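Side-chain contacts in type II restriction enzyme BsoBI (Geobacillus stearothermophilus, PDB 1DC1), which recognises the double-stranded DNA sequence 5'-CYCGRG-3' as a homodimer and cleaves it after the first cytosine, leaving 5'-phosphates: residues A32-K35 with N36-T40; K18-Y21 with E22-R25. All coordinates share one frame; numbering follows the deposited sequence.

Contact 1 (A32-K35 with N36-T40)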
loop_
_atom_site.group_PDB
_atom_site.type_symbol
_atom_site.label_atom_id
_atom_site.label_comp_id
_atom_site.label_asym_id
_atom_site.label_seq_id
_atom_site.Cartn_x
_atom_site.Cartn_y
_atom_site.Cartn_z
ATOM N N ALA D 32 3.925 13.609 -10.477
ATOM C CA ALA D 32 3.379 13.548 -11.824
ATOM C C ALA D 32 4.460 13.837 -12.859
ATOM O O ALA D 32 4.511 13.208 -13.916
ATOM C CB ALA D 32 2.200 14.548 -11.983
ATOM N N LEU D 33 5.333 14.790 -12.566
ATOM C CA LEU D 33 6.404 15.092 -13.506
ATOM C C LEU D 33 7.325 13.913 -13.685
ATOM O O LEU D 33 7.770 13.612 -14.799
ATOM C CB LEU D 33 7.227 16.295 -13.029
ATOM C CG LEU D 33 6.704 17.617 -13.631
ATOM C CD1 LEU D 33 5.161 17.581 -13.895
ATOM C CD2 LEU D 33 7.070 18.743 -12.652
ATOM N N GLU D 34 7.620 13.238 -12.580
ATOM C CA GLU D 34 8.521 12.086 -12.646
ATOM C C GLU D 34 7.825 10.924 -13.360
ATOM O O GLU D 34 8.441 10.226 -14.156
ATOM C CB GLU D 34 8.953 11.716 -11.233
ATOM C CG GLU D 34 9.847 10.499 -11.100
ATOM C CD GLU D 34 11.216 10.706 -11.704
ATOM O OE1 GLU D 34 11.571 11.853 -12.006
ATOM O OE2 GLU D 34 11.921 9.693 -11.867
ATOM N N LYS D 35 6.542 10.725 -13.067
ATOM C CA LYS D 35 5.731 9.699 -13.721
ATOM C C LYS D 35 5.771 9.894 -15.229
ATOM O O LYS D 35 5.955 8.927 -15.959
ATOM C CB LYS D 35 4.282 9.765 -13.223
ATOM C CG LYS D 35 3.483 8.567 -13.592
ATOM C CD LYS D 35 2.190 8.518 -12.778
ATOM C CE LYS D 35 0.990 9.144 -13.490
ATOM N NZ LYS D 35 -0.333 8.678 -12.950
ATOM N N ASN D 36 5.599 11.129 -15.710
ATOM C CA ASN D 36 5.646 11.367 -17.157
ATOM C C ASN D 36 7.022 11.066 -17.758
ATOM O O ASN D 36 7.126 10.512 -18.855
ATOM C CB ASN D 36 5.189 12.762 -17.446
ATOM C CG ASN D 36 3.708 12.873 -17.322
ATOM O OD1 ASN D 36 2.996 12.039 -17.866
ATOM N ND2 ASN D 36 3.224 13.859 -16.582
ATOM N N LYS D 37 8.075 11.385 -17.019
ATOM C CA LYS D 37 9.433 11.083 -17.447
ATOM C C LYS D 37 9.642 9.576 -17.561
ATOM O O LYS D 37 10.306 9.104 -18.493
ATOM C CB LYS D 37 10.454 11.619 -16.434
ATOM C CG LYS D 37 10.585 13.132 -16.349
ATOM C CD LYS D 37 11.682 13.471 -15.333
ATOM C CE LYS D 37 11.566 14.899 -14.849
ATOM N NZ LYS D 37 12.836 15.382 -14.274
ATOM N N ARG D 38 9.107 8.828 -16.591
ATOM C CA ARG D 38 9.227 7.352 -16.556
ATOM C C ARG D 38 8.304 6.576 -17.526
ATOM O O ARG D 38 8.522 5.387 -17.805
ATOM C CB ARG D 38 8.958 6.861 -15.123
ATOM C CG ARG D 38 10.011 7.288 -14.124
ATOM C CD ARG D 38 11.420 6.895 -14.578
ATOM N NE ARG D 38 12.372 7.260 -13.547
ATOM C CZ ARG D 38 13.626 6.811 -13.461
ATOM N NH1 ARG D 38 14.102 5.959 -14.365
ATOM N NH2 ARG D 38 14.398 7.194 -12.447
ATOM N N SER D 39 7.271 7.264 -18.008
ATOM C CA SER D 39 6.243 6.692 -18.875
ATOM C C SER D 39 6.676 6.266 -20.286
ATOM O O SER D 39 6.210 5.235 -20.809
ATOM C CB SER D 39 5.079 7.693 -18.948
ATOM O OG SER D 39 5.422 8.825 -19.710
ATOM N N THR D 40 7.549 7.071 -20.896
ATOM C CA THR D 40 8.028 6.842 -22.259
ATOM C C THR D 40 8.475 5.398 -22.583
ATOM O O THR D 40 8.041 4.866 -23.595
ATOM C CB THR D 40 9.126 7.909 -22.619
ATOM O OG1 THR D 40 8.570 9.203 -22.389
ATOM C CG2 THR D 40 9.534 7.834 -24.096
HETATM O O HOH W 1 14.315 8.884 -10.366
#
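E34 sends CG anti to its own N (chi1 177°) and folds at chi2, while R38 sets CG anti to its carbonyl carbon (chi1 -67°) and bends at chi2 too, which lays the two chains side by side. OE2 of E34 then takes the N-H of R38 NE in a salt bridge 3.0 Å long. The approach is to the anti side of OE2 and well out of the carboxylate plane, the two flat groups being turned 74° apart. A glutamine here would probably weaken the hold on R38 NE, leaving the guanidinium without this countercharge. A water closes the remaining corner, donating to E34 OE2 at 2.9 Å and accepting from R38 NH2 at 2.7 Å. The other oxygen, E34 OE1, lies 3.7 Å from K37 CD, where the lysine chain crosses the glutamate at about a right angle. Beneath this, R38 N bonds to E34 O at 2.9 Å. E34 and R38 both lie on M130 and I133 of helix 110-152, whereas N36 ND2 bonds to the backbone O of S76 and S39 OG to R117, both of the second subunit, so helix 21-53 is gripped between its own chain's long helix and the partner.

Contact 2 (K18-Y21 with E22-R25)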
loop_
_atom_site.group_PDB
_atom_site.type_symbol
_atom_site.label_atom_id
_atom_site.label_comp_id
_atom_site.label_asym_id
_atom_site.label_seq_id
_atom_site.Cartn_x
_atom_site.Cartn_y
_atom_site.Cartn_z
ATOM N N LYS D 18 2.898 18.707 11.166
ATOM C CA LYS D 18 1.933 18.563 10.085
ATOM C C LYS D 18 2.390 19.083 8.697
ATOM O O LYS D 18 2.920 20.192 8.575
ATOM C CB LYS D 18 0.664 19.309 10.525
ATOM C CG LYS D 18 -0.559 18.518 10.738
ATOM C CD LYS D 18 -1.428 18.639 9.498
ATOM C CE LYS D 18 -2.872 18.781 9.869
ATOM N NZ LYS D 18 -3.683 18.182 8.782
ATOM N N THR D 19 2.154 18.299 7.640
ATOM C CA THR D 19 2.506 18.723 6.276
ATOM C C THR D 19 1.468 19.769 5.871
ATOM O O THR D 19 0.255 19.640 6.211
ATOM C CB THR D 19 2.425 17.542 5.270
ATOM O OG1 THR D 19 3.327 16.515 5.680
ATOM C CG2 THR D 19 2.786 17.985 3.902
ATOM N N THR D 20 1.920 20.794 5.153
ATOM C CA THR D 20 0.998 21.841 4.748
ATOM C C THR D 20 0.319 21.497 3.426
ATOM O O THR D 20 0.784 20.617 2.676
ATOM C CB THR D 20 1.716 23.176 4.553
ATOM O OG1 THR D 20 2.613 23.047 3.456
ATOM C CG2 THR D 20 2.506 23.586 5.798
ATOM N N TYR D 21 -0.784 22.201 3.145
ATOM C CA TYR D 21 -1.502 22.016 1.904
ATOM C C TYR D 21 -0.585 22.313 0.682
ATOM O O TYR D 21 -0.561 21.552 -0.298
ATOM C CB TYR D 21 -2.725 22.924 1.934
ATOM C CG TYR D 21 -3.548 22.722 0.712
ATOM C CD1 TYR D 21 -4.400 21.634 0.606
ATOM C CD2 TYR D 21 -3.369 23.533 -0.394
ATOM C CE1 TYR D 21 -5.054 21.346 -0.583
ATOM C CE2 TYR D 21 -4.023 23.255 -1.599
ATOM C CZ TYR D 21 -4.855 22.163 -1.677
ATOM O OH TYR D 21 -5.475 21.890 -2.869
ATOM N N GLU D 22 0.198 23.385 0.750
ATOM C CA GLU D 22 1.065 23.687 -0.375
ATOM C C GLU D 22 2.158 22.652 -0.627
ATOM O O GLU D 22 2.526 22.402 -1.795
ATOM C CB GLU D 22 1.665 25.078 -0.204
ATOM C CG GLU D 22 0.631 26.167 -0.540
ATOM C CD GLU D 22 -0.067 25.978 -1.927
ATOM O OE1 GLU D 22 0.553 25.420 -2.873
ATOM O OE2 GLU D 22 -1.242 26.397 -2.064
ATOM N N GLU D 23 2.654 22.044 0.454
ATOM C CA GLU D 23 3.672 21.028 0.339
ATOM C C GLU D 23 3.060 19.771 -0.309
ATOM O O GLU D 23 3.699 19.091 -1.103
ATOM C CB GLU D 23 4.262 20.725 1.716
ATOM C CG GLU D 23 5.579 21.486 2.005
ATOM C CD GLU D 23 6.336 22.001 0.727
ATOM O OE1 GLU D 23 7.028 21.185 0.069
ATOM O OE2 GLU D 23 6.238 23.222 0.383
ATOM N N TYR D 24 1.817 19.467 0.044
ATOM C CA TYR D 24 1.120 18.322 -0.556
ATOM C C TYR D 24 0.928 18.562 -2.080
ATOM O O TYR D 24 1.240 17.685 -2.886
ATOM C CB TYR D 24 -0.257 18.083 0.124
ATOM C CG TYR D 24 -0.196 17.257 1.415
ATOM C CD1 TYR D 24 0.497 16.028 1.460
ATOM C CD2 TYR D 24 -0.808 17.694 2.583
ATOM C CE1 TYR D 24 0.581 15.258 2.633
ATOM C CE2 TYR D 24 -0.722 16.906 3.776
ATOM C CZ TYR D 24 -0.028 15.701 3.777
ATOM O OH TYR D 24 0.048 14.935 4.898
ATOM N N ARG D 25 0.403 19.724 -2.469
ATOM C CA ARG D 25 0.229 20.028 -3.878
ATOM C C ARG D 25 1.585 19.963 -4.607
ATOM O O ARG D 25 1.705 19.340 -5.691
ATOM C CB ARG D 25 -0.428 21.402 -3.993
ATOM C CG ARG D 25 -0.508 21.942 -5.365
ATOM C CD ARG D 25 -1.307 23.242 -5.348
ATOM N NE ARG D 25 -1.168 23.857 -6.668
ATOM C CZ ARG D 25 -0.321 24.840 -6.953
ATOM N NH1 ARG D 25 0.458 25.325 -5.999
ATOM N NH2 ARG D 25 -0.198 25.297 -8.200
#
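E22 and Y21 touch at a ring edge: OE2 of E22 lies in the plane of the Y21 ring, 3.9 Å from its CD2, with carboxylate and ring planes 81° apart. In the R25 conformer modelled here, one of two, E22 OE1 turns its syn lone pair to R25 NH1 in a 3.1 Å salt bridge. E23 comes next, its backbone N-H taken by T20 OG1 at 3.2 Å. T20 is thus the N-cap of helix 21-53, its hydroxyl set between backbone N and carbonyl carbon (chi1 66°), where it can reach forward to the N-H three residues on. T20 OG1 also sits 3.3 Å from E23 CB, the two side chains running alongside each other. Y24 gives its N-H to T20 O and spreads its ring against T19, whose methyl CG2 stands 3.5 Å from the Y24 ring centroid, only 7° off the normal, in a CH-pi contact. T19 CB lies over the same face, 3.4 Å from Y24 CZ. Both hydroxyls look elsewhere: T19 OG1 bonds to A282, I284 and N306, and Y24 OH to E285. R25 N bonds to Y21 O at 3.0 Å, and in the same conformer R25 NE bridges to D90 of the second subunit.

How the contacts relate
Contact 2 comes first along the chain, where the loop at 18-20 turns into helix 21-53; contact 1 follows on that same helix. Their centres are about 22 Å apart and their nearest atoms about 8 Å, so they share the helix without touching. Contact 2 fastens the start of the helix to the loop after strand 276-281 and to the end of strand 303-306 and the loop beyond it, at one edge of the mixed sheet, whereas contact 1 lies where the helix packs against helix 110-152. Both also meet the second subunit, and each comes within about 5 Å of the bound DNA. One long helix therefore links the sheet-bearing part of the PD-(D/E)XK nuclease with its helical part while contributing to the dimer interface.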